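Local coordinates for uncharacterized protein (Bacteroides ovatus, PDB 4FS7), which is of unknown function but, as an extracellular leucine-rich repeat protein of the BspA type, probably binds other proteins through its repeat surface, at residues L265-S270 against V281-V286; I258-N263 against G269-N274; V44-V49 against Y57-I62. All coordinates share one frame; numbering follows the deposited sequence. Where two conformers were deposited one is given.

Interaction 1: residues L265-S270 against V281-V286; sequences LRIGGS and VIYGSV. With EDO (1,2-ethanediol), chain C.
The phenol ring of Y283 is met obliquely by the end of I267: CD1 lies 4.1 Å from CZ and comes closest to the hydroxyl, at 3.5 Å from OH. Y283 OH is hydrogen-bonded to the backbone O of I287. The I267 and Y283 side chains approach from opposite directions, and the same I267 CD1 also packs on CB of S285, 3.9 Å away. The contact joins two parallel sheets of the leucine-rich repeat solenoid: strand 266-267 closes one, strand 280-283 belongs to the other, and I260 of strand 257-260, the neighbour of 280-283 in its sheet, touches both L265 and I267. S285 supplies the direct hydrogen bond across the contact. In the conformer given, S285 OG donates to L265 O at 2.9 Å, in the carbonyl plane at a C=O...OG angle of 151°; a chi1 of -168°, which swings OG away from the serine N, brings it there. A 1,2-ethanediol, probably from the crystallisation liquor, bridges the same segments. Its O1 donates to that S285 OG at 2.7 Å, while its O2 accepts from I267 N over 3.0 Å in a bond of 164° at the hydrogen; I287 N is a further partner of the diol.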
loop_
_atom_site.group_PDB
_atom_site.type_symbol
_atom_site.label_atom_id
_atom_site.label_comp_id
_atom_site.label_asym_id
_atom_site.label_seq_id
_atom_site.Cartn_x
_atom_site.Cartn_y
_atom_site.Cartn_z
ATOM N N LEU A 265 15.454 -15.443 -0.388
ATOM C CA LEU A 265 14.450 -14.395 -0.681
ATOM C C LEU A 265 14.965 -13.329 -1.638
ATOM O O LEU A 265 16.060 -12.807 -1.417
ATOM C CB LEU A 265 14.017 -13.793 0.635
ATOM C CG LEU A 265 13.008 -12.645 0.594
ATOM C CD1 LEU A 265 11.684 -13.064 -0.059
ATOM C CD2 LEU A 265 12.810 -12.100 1.974
ATOM N N ARG A 266 14.197 -13.056 -2.719
ATOM C CA ARG A 266 14.460 -11.924 -3.628
ATOM C C ARG A 266 13.905 -10.627 -3.035
ATOM O O ARG A 266 12.760 -10.587 -2.590
ATOM C CB ARG A 266 13.797 -12.161 -4.982
ATOM C CG ARG A 266 13.915 -10.993 -5.924
ATOM C CD ARG A 266 13.613 -11.345 -7.370
ATOM N NE ARG A 266 13.944 -10.204 -8.218
ATOM C CZ ARG A 266 13.913 -10.193 -9.544
ATOM N NH1 ARG A 266 13.550 -11.268 -10.225
ATOM N NH2 ARG A 266 14.233 -9.079 -10.189
ATOM N N ILE A 267 14.710 -9.558 -3.039
ATOM C CA ILE A 267 14.381 -8.321 -2.334
ATOM C C ILE A 267 14.830 -7.131 -3.186
ATOM O O ILE A 267 15.974 -7.093 -3.633
ATOM C CB ILE A 267 15.083 -8.241 -0.941
ATOM C CG1 ILE A 267 14.797 -9.488 -0.094
ATOM C CG2 ILE A 267 14.690 -7.000 -0.179
ATOM C CD1 ILE A 267 15.547 -9.518 1.242
ATOM N N GLY A 268 13.949 -6.163 -3.377
ATOM C CA GLY A 268 14.318 -4.924 -4.028
ATOM C C GLY A 268 15.065 -3.970 -3.102
ATOM O O GLY A 268 15.269 -4.245 -1.921
ATOM N N GLY A 269 15.478 -2.843 -3.662
ATOM C CA GLY A 269 16.179 -1.828 -2.926
ATOM C C GLY A 269 15.316 -1.042 -1.965
ATOM O O GLY A 269 14.090 -1.059 -2.024
ATOM N N SER A 270 15.990 -0.315 -1.081
ATOM C CA SER A 270 15.365 0.698 -0.222
ATOM C C SER A 270 14.276 0.171 0.709
ATOM O O SER A 270 13.386 0.914 1.093
ATOM C CB SER A 270 14.799 1.822 -1.082
ATOM O OG SER A 270 15.834 2.465 -1.842
ATOM N N VAL A 281 18.055 -5.442 13.666
ATOM C CA VAL A 281 17.976 -6.172 12.437
ATOM C C VAL A 281 18.621 -7.541 12.536
ATOM O O VAL A 281 19.705 -7.663 13.085
ATOM C CB VAL A 281 18.754 -5.372 11.316
ATOM C CG1 VAL A 281 19.078 -6.250 10.098
ATOM C CG2 VAL A 281 18.011 -4.099 10.932
ATOM N N ILE A 282 17.917 -8.551 12.034
ATOM C CA ILE A 282 18.500 -9.837 11.719
ATOM C C ILE A 282 18.278 -10.050 10.229
ATOM O O ILE A 282 17.141 -9.982 9.756
ATOM C CB ILE A 282 17.889 -11.018 12.508
ATOM C CG1 ILE A 282 17.875 -10.719 13.998
ATOM C CG2 ILE A 282 18.644 -12.299 12.111
ATOM C CD1 ILE A 282 17.014 -11.710 14.847
ATOM N N TYR A 283 19.336 -10.313 9.475
ATOM C CA TYR A 283 19.255 -10.329 8.027
ATOM C C TYR A 283 20.136 -11.424 7.444
ATOM O O TYR A 283 21.315 -11.476 7.742
ATOM C CB TYR A 283 19.664 -8.960 7.470
ATOM C CG TYR A 283 19.432 -8.813 5.978
ATOM C CD1 TYR A 283 20.316 -9.305 5.050
ATOM C CD2 TYR A 283 18.287 -8.166 5.504
ATOM C CE1 TYR A 283 20.090 -9.172 3.691
ATOM C CE2 TYR A 283 18.069 -8.015 4.156
ATOM C CZ TYR A 283 18.951 -8.541 3.250
ATOM O OH TYR A 283 18.724 -8.350 1.917
ATOM N N GLY A 284 19.564 -12.277 6.601
ATOM C CA GLY A 284 20.248 -13.428 6.030
ATOM C C GLY A 284 20.253 -13.581 4.554
ATOM O O GLY A 284 20.850 -14.517 4.030
ATOM N N SER A 285 19.574 -12.705 3.804
ATOM C CA SER A 285 19.587 -12.864 2.363
ATOM C C SER A 285 20.977 -12.555 1.815
ATOM O O SER A 285 21.730 -11.751 2.375
ATOM C CB SER A 285 18.540 -12.004 1.663
ATOM O OG SER A 285 18.422 -12.408 0.302
ATOM N N VAL A 286 21.331 -13.203 0.713
ATOM C CA VAL A 286 22.698 -13.194 0.205
ATOM C C VAL A 286 23.245 -11.777 -0.092
ATOM O O VAL A 286 24.421 -11.481 0.094
ATOM C CB VAL A 286 22.881 -14.156 -0.989
ATOM C CG1 VAL A 286 22.051 -13.773 -2.183
ATOM C CG2 VAL A 286 24.316 -14.241 -1.386
HETATM C C1 EDO C . 18.510 -10.135 -1.964
HETATM O O1 EDO C . 19.490 -11.240 -1.832
HETATM C C2 EDO C . 18.456 -9.468 -3.364
HETATM O O2 EDO C . 17.431 -10.080 -4.190
#

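Interaction 2: residues I258-N263 against G269-N274; sequences ISIQNN and GSLFYN
I258 meets the ring of F272 along its whole length. Its CB already stands 3.9 Å from F272 CZ. From there the chain forks: CG2 reaches towards one side of the ring, 3.5 Å from F272 CE1, while CG1 lies over the face, 4.2 Å from the ring centroid and 25° off the normal, a CH-pi contact. The tip, CD1, ends 3.8 Å from F272 CE2. A chi1 of 74° sets CG1 between the backbone N and the carbonyl carbon, and with it both branches of I258 bear on the ring. The opposite face of F272 is covered by CB of its own neighbour, L271, and I260 CD1 abuts the edge in the ring plane, 3.9 Å from F272 CE2. I260 CD1 also touches L271 CD2, at 4.0 Å. F272 is thus gripped on both faces and at one edge, without any hydrogen bond across the contact. L271 and F272 are the middle residues of a type I beta turn from S270 to Y273, and F272 meets F249 at nearly parallel planes. Such inward-facing aliphatic and phenylalanine side chains, repeated coil after coil, form the hydrophobic core of a BspA-type leucine-rich repeat solenoid.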
loop_
_atom_site.group_PDB
_atom_site.type_symbol
_atom_site.label_atom_id
_atom_site.label_comp_id
_atom_site.label_asym_id
_atom_site.label_seq_id
_atom_site.Cartn_x
_atom_site.Cartn_y
_atom_site.Cartn_z
ATOM N N ILE A 258 13.257 -5.872 12.642
ATOM C CA ILE A 258 13.024 -6.683 11.473
ATOM C C ILE A 258 13.878 -7.932 11.466
ATOM O O ILE A 258 15.037 -7.911 11.899
ATOM C CB ILE A 258 13.168 -5.881 10.119
ATOM C CG1 ILE A 258 14.615 -5.543 9.724
ATOM C CG2 ILE A 258 12.288 -4.642 10.170
ATOM C CD1 ILE A 258 15.283 -6.614 8.838
ATOM N N SER A 259 13.304 -8.996 10.932
ATOM C CA SER A 259 13.980 -10.248 10.756
ATOM C C SER A 259 13.651 -10.807 9.402
ATOM O O SER A 259 12.462 -11.062 9.103
ATOM C CB SER A 259 13.531 -11.199 11.853
ATOM O OG SER A 259 14.066 -12.493 11.601
ATOM N N ILE A 260 14.660 -10.948 8.568
ATOM C CA ILE A 260 14.526 -11.478 7.236
ATOM C C ILE A 260 15.651 -12.437 7.097
ATOM O O ILE A 260 16.742 -12.056 6.700
ATOM C CB ILE A 260 14.637 -10.377 6.137
ATOM C CG1 ILE A 260 13.632 -9.285 6.339
ATOM C CG2 ILE A 260 14.433 -10.997 4.790
ATOM C CD1 ILE A 260 13.663 -8.258 5.145
ATOM N N GLN A 261 15.412 -13.704 7.424
ATOM C CA GLN A 261 16.505 -14.628 7.586
ATOM C C GLN A 261 16.745 -15.507 6.390
ATOM O O GLN A 261 17.817 -16.100 6.259
ATOM C CB GLN A 261 16.366 -15.463 8.836
ATOM C CG GLN A 261 16.405 -14.627 10.072
ATOM C CD GLN A 261 16.556 -15.405 11.357
ATOM O OE1 GLN A 261 17.606 -15.968 11.611
ATOM N NE2 GLN A 261 15.531 -15.398 12.201
ATOM N N ASN A 262 15.751 -15.621 5.526
ATOM C CA ASN A 262 15.790 -16.548 4.453
ATOM C C ASN A 262 16.901 -16.220 3.459
ATOM O O ASN A 262 16.997 -15.100 2.916
ATOM C CB ASN A 262 14.428 -16.584 3.759
ATOM C CG ASN A 262 14.302 -17.744 2.841
ATOM O OD1 ASN A 262 14.747 -17.686 1.728
ATOM N ND2 ASN A 262 13.770 -18.872 3.351
ATOM N N ASN A 263 17.735 -17.201 3.199
ATOM C CA ASN A 263 18.898 -17.004 2.351
ATOM C C ASN A 263 18.537 -16.797 0.869
ATOM O O ASN A 263 19.317 -16.138 0.155
ATOM C CB ASN A 263 19.907 -18.171 2.521
ATOM C CG ASN A 263 19.334 -19.540 2.136
ATOM O OD1 ASN A 263 18.184 -19.895 2.452
ATOM N ND2 ASN A 263 20.174 -20.336 1.482
ATOM N N GLY A 269 15.478 -2.843 -3.662
ATOM C CA GLY A 269 16.179 -1.828 -2.926
ATOM C C GLY A 269 15.316 -1.042 -1.965
ATOM O O GLY A 269 14.090 -1.059 -2.024
ATOM N N SER A 270 15.990 -0.315 -1.081
ATOM C CA SER A 270 15.365 0.698 -0.222
ATOM C C SER A 270 14.276 0.171 0.709
ATOM O O SER A 270 13.386 0.914 1.093
ATOM C CB SER A 270 14.799 1.822 -1.082
ATOM O OG SER A 270 15.834 2.465 -1.842
ATOM N N LEU A 271 14.378 -1.085 1.154
ATOM C CA LEU A 271 13.277 -1.693 1.877
ATOM C C LEU A 271 12.899 -0.952 3.135
ATOM O O LEU A 271 11.718 -0.797 3.428
ATOM C CB LEU A 271 13.516 -3.160 2.243
ATOM C CG LEU A 271 12.231 -4.027 1.957
ATOM C CD1 LEU A 271 12.175 -4.242 0.440
ATOM C CD2 LEU A 271 12.345 -5.368 2.669
ATOM N N PHE A 272 13.903 -0.524 3.914
ATOM C CA PHE A 272 13.710 0.145 5.185
ATOM C C PHE A 272 14.237 1.558 5.166
ATOM O O PHE A 272 14.582 2.139 6.202
ATOM C CB PHE A 272 14.330 -0.656 6.329
ATOM C CG PHE A 272 13.811 -2.063 6.397
ATOM C CD1 PHE A 272 12.515 -2.323 6.828
ATOM C CD2 PHE A 272 14.566 -3.119 5.989
ATOM C CE1 PHE A 272 12.039 -3.602 6.858
ATOM C CE2 PHE A 272 14.068 -4.442 6.013
ATOM C CZ PHE A 272 12.771 -4.644 6.423
ATOM N N TYR A 273 14.235 2.166 3.978
ATOM C CA TYR A 273 14.701 3.536 3.833
ATOM C C TYR A 273 13.897 4.458 4.746
ATOM O O TYR A 273 12.658 4.425 4.739
ATOM C CB TYR A 273 14.521 3.927 2.372
ATOM C CG TYR A 273 15.314 5.111 1.833
ATOM C CD1 TYR A 273 15.135 6.395 2.285
ATOM C CD2 TYR A 273 16.230 4.921 0.786
ATOM C CE1 TYR A 273 15.886 7.449 1.765
ATOM C CE2 TYR A 273 16.943 5.987 0.264
ATOM C CZ TYR A 273 16.761 7.229 0.757
ATOM O OH TYR A 273 17.478 8.281 0.225
ATOM N N ASN A 274 14.587 5.279 5.534
ATOM C CA ASN A 274 13.963 6.226 6.427
ATOM C C ASN A 274 13.114 5.591 7.522
ATOM O O ASN A 274 12.233 6.239 8.085
ATOM C CB ASN A 274 13.176 7.311 5.658
ATOM C CG ASN A 274 14.052 8.426 5.120
ATOM O OD1 ASN A 274 15.111 8.683 5.633
ATOM N ND2 ASN A 274 13.608 9.078 4.075
#

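Interaction 3: residues V44-V49 against Y57-I62; sequences VNIPPV and YDVVSI
This is a short antiparallel strand pairing near the N-terminal end of the chain, where V49 begins strand 49-52, against which strand 55-62 folds back. V49 and D58 form a non-hydrogen-bonded pair, their CA atoms 4.6 Å apart. One step on, V59 N donates to P48 O at 2.9 Å; the bond is almost straight, 176° at the hydrogen, but the donor stands 46° above the carbonyl plane. A water donates to that same P48 O and to D58 OD1, bridging carboxylate and carbonyl. V49 and D58 lie side by side, with V49 CG2 3.7 Å from D58 OD1, and V49 CA makes a CA-H...O contact with Y57 O. V59 turns towards the other segment: its chi1 of -178° sends CG1 to I46, 3.9 Å from I46 CG2, while CG2, beside the backbone N, lies 3.2 Å from P47 O. Beyond it the side chains of I46 and I62 meet obliquely through their CD1 atoms, 4.0 Å apart, on the buried side where I46 also packs on I9 and V22. The 44-49 segment thereby passes from the parallel sheet containing strand 42-45 into a beta hairpin, 49-52 with 55-62, part of the N-terminal mixed sheet.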
loop_
_atom_site.group_PDB
_atom_site.type_symbol
_atom_site.label_atom_id
_atom_site.label_comp_id
_atom_site.label_asym_id
_atom_site.label_seq_id
_atom_site.Cartn_x
_atom_site.Cartn_y
_atom_site.Cartn_z
ATOM N N VAL A 44 -33.200 12.523 -3.286
ATOM C CA VAL A 44 -33.569 12.107 -4.641
ATOM C C VAL A 44 -34.270 10.777 -4.530
ATOM O O VAL A 44 -33.680 9.769 -4.138
ATOM C CB VAL A 44 -32.353 11.987 -5.548
ATOM C CG1 VAL A 44 -32.711 11.482 -6.950
ATOM C CG2 VAL A 44 -31.653 13.331 -5.663
ATOM N N ASN A 45 -35.558 10.767 -4.863
ATOM C CA ASN A 45 -36.378 9.605 -4.703
ATOM C C ASN A 45 -36.679 8.981 -6.065
ATOM O O ASN A 45 -37.571 9.469 -6.781
ATOM C CB ASN A 45 -37.646 10.018 -3.978
ATOM C CG ASN A 45 -38.224 8.911 -3.205
ATOM O OD1 ASN A 45 -38.202 7.750 -3.655
ATOM N ND2 ASN A 45 -38.733 9.225 -1.998
ATOM N N ILE A 46 -35.932 7.953 -6.479
ATOM C CA ILE A 46 -36.063 7.440 -7.819
ATOM C C ILE A 46 -37.230 6.433 -7.862
ATOM O O ILE A 46 -37.211 5.438 -7.143
ATOM C CB ILE A 46 -34.764 6.736 -8.304
ATOM C CG1 ILE A 46 -33.570 7.715 -8.306
ATOM C CG2 ILE A 46 -34.980 6.071 -9.652
ATOM C CD1 ILE A 46 -32.211 7.051 -8.498
ATOM N N PRO A 47 -38.225 6.667 -8.725
ATOM C CA PRO A 47 -39.353 5.727 -8.795
ATOM C C PRO A 47 -38.992 4.491 -9.628
ATOM O O PRO A 47 -38.080 4.528 -10.483
ATOM C CB PRO A 47 -40.429 6.571 -9.464
ATOM C CG PRO A 47 -39.650 7.457 -10.415
ATOM C CD PRO A 47 -38.412 7.809 -9.633
ATOM N N PRO A 48 -39.755 3.396 -9.464
ATOM C CA PRO A 48 -39.513 2.179 -10.248
ATOM C C PRO A 48 -40.111 2.213 -11.648
ATOM O O PRO A 48 -39.702 1.432 -12.523
ATOM C CB PRO A 48 -40.196 1.098 -9.422
ATOM C CG PRO A 48 -41.254 1.817 -8.658
ATOM C CD PRO A 48 -40.686 3.145 -8.348
ATOM N N VAL A 49 -41.085 3.108 -11.835
ATOM C CA VAL A 49 -41.857 3.246 -13.084
ATOM C C VAL A 49 -42.155 4.715 -13.291
ATOM O O VAL A 49 -42.453 5.431 -12.325
ATOM C CB VAL A 49 -43.198 2.434 -13.054
ATOM C CG1 VAL A 49 -43.965 2.632 -14.359
ATOM C CG2 VAL A 49 -42.970 0.994 -12.821
ATOM N N TYR A 57 -42.677 3.102 -18.481
ATOM C CA TYR A 57 -41.302 2.718 -18.626
ATOM C C TYR A 57 -40.780 2.279 -17.265
ATOM O O TYR A 57 -40.931 2.958 -16.281
ATOM C CB TYR A 57 -40.483 3.891 -19.169
ATOM C CG TYR A 57 -40.943 4.338 -20.520
ATOM C CD1 TYR A 57 -40.444 3.744 -21.663
ATOM C CD2 TYR A 57 -41.869 5.327 -20.661
ATOM C CE1 TYR A 57 -40.865 4.115 -22.928
ATOM C CE2 TYR A 57 -42.325 5.719 -21.968
ATOM C CZ TYR A 57 -41.813 5.087 -23.072
ATOM O OH TYR A 57 -42.265 5.452 -24.344
ATOM N N ASP A 58 -40.136 1.133 -17.259
ATOM C CA ASP A 58 -39.487 0.605 -16.063
ATOM C C ASP A 58 -38.118 1.248 -15.913
ATOM O O ASP A 58 -37.374 1.311 -16.882
ATOM C CB ASP A 58 -39.350 -0.902 -16.227
ATOM C CG ASP A 58 -40.721 -1.599 -16.262
ATOM O OD1 ASP A 58 -41.550 -1.378 -15.340
ATOM O OD2 ASP A 58 -40.991 -2.316 -17.250
ATOM N N VAL A 59 -37.823 1.704 -14.701
ATOM C CA VAL A 59 -36.556 2.345 -14.381
ATOM C C VAL A 59 -35.585 1.235 -13.935
ATOM O O VAL A 59 -35.661 0.773 -12.797
ATOM C CB VAL A 59 -36.778 3.416 -13.312
ATOM C CG1 VAL A 59 -35.448 4.151 -12.996
ATOM C CG2 VAL A 59 -37.875 4.445 -13.719
ATOM N N VAL A 60 -34.695 0.828 -14.842
ATOM C CA VAL A 60 -33.892 -0.362 -14.647
ATOM C C VAL A 60 -32.400 -0.126 -14.477
ATOM O O VAL A 60 -31.669 -1.060 -14.198
ATOM C CB VAL A 60 -34.143 -1.396 -15.757
ATOM C CG1 VAL A 60 -35.630 -1.746 -15.802
ATOM C CG2 VAL A 60 -33.641 -0.918 -17.118
ATOM N N SER A 61 -31.957 1.118 -14.607
ATOM C CA SER A 61 -30.539 1.406 -14.483
ATOM C C SER A 61 -30.352 2.866 -14.106
ATOM O O SER A 61 -31.230 3.719 -14.299
ATOM C CB SER A 61 -29.757 1.051 -15.742
ATOM O OG SER A 61 -30.193 1.796 -16.833
ATOM N N ILE A 62 -29.149 3.148 -13.599
ATOM C CA ILE A 62 -28.650 4.507 -13.408
ATOM C C ILE A 62 -27.513 4.674 -14.394
ATOM O O ILE A 62 -26.605 3.839 -14.462
ATOM C CB ILE A 62 -28.232 4.790 -11.946
ATOM C CG1 ILE A 62 -29.473 4.697 -11.037
ATOM C CG2 ILE A 62 -27.561 6.176 -11.823
ATOM C CD1 ILE A 62 -29.160 4.732 -9.619
HETATM O O HOH W 1 -40.567 -1.215 -12.876
#

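In the fold
Interactions 1 and 2 are neighbours, their centres 5 Å apart; interaction 3 lies on the other side of the chain's centre, its own centre about 57 Å from the first and 55 Å from the second. The first two are buried in the repeats, and strands 257-260 and 280-283, one from each contact, are adjacent in one parallel sheet, with I260 N probably hydrogen-bonded to I282 O. Interaction 2 is wholly apolar packing around a phenylalanine, whereas interaction 1 adds a serine-to-carbonyl bond and a bound diol. Interaction 3 is partly buried: its antiparallel backbone pairing carries water and a carboxylate at the exposed end, and isoleucine and valine packing inside. It buries the largest surface of the three.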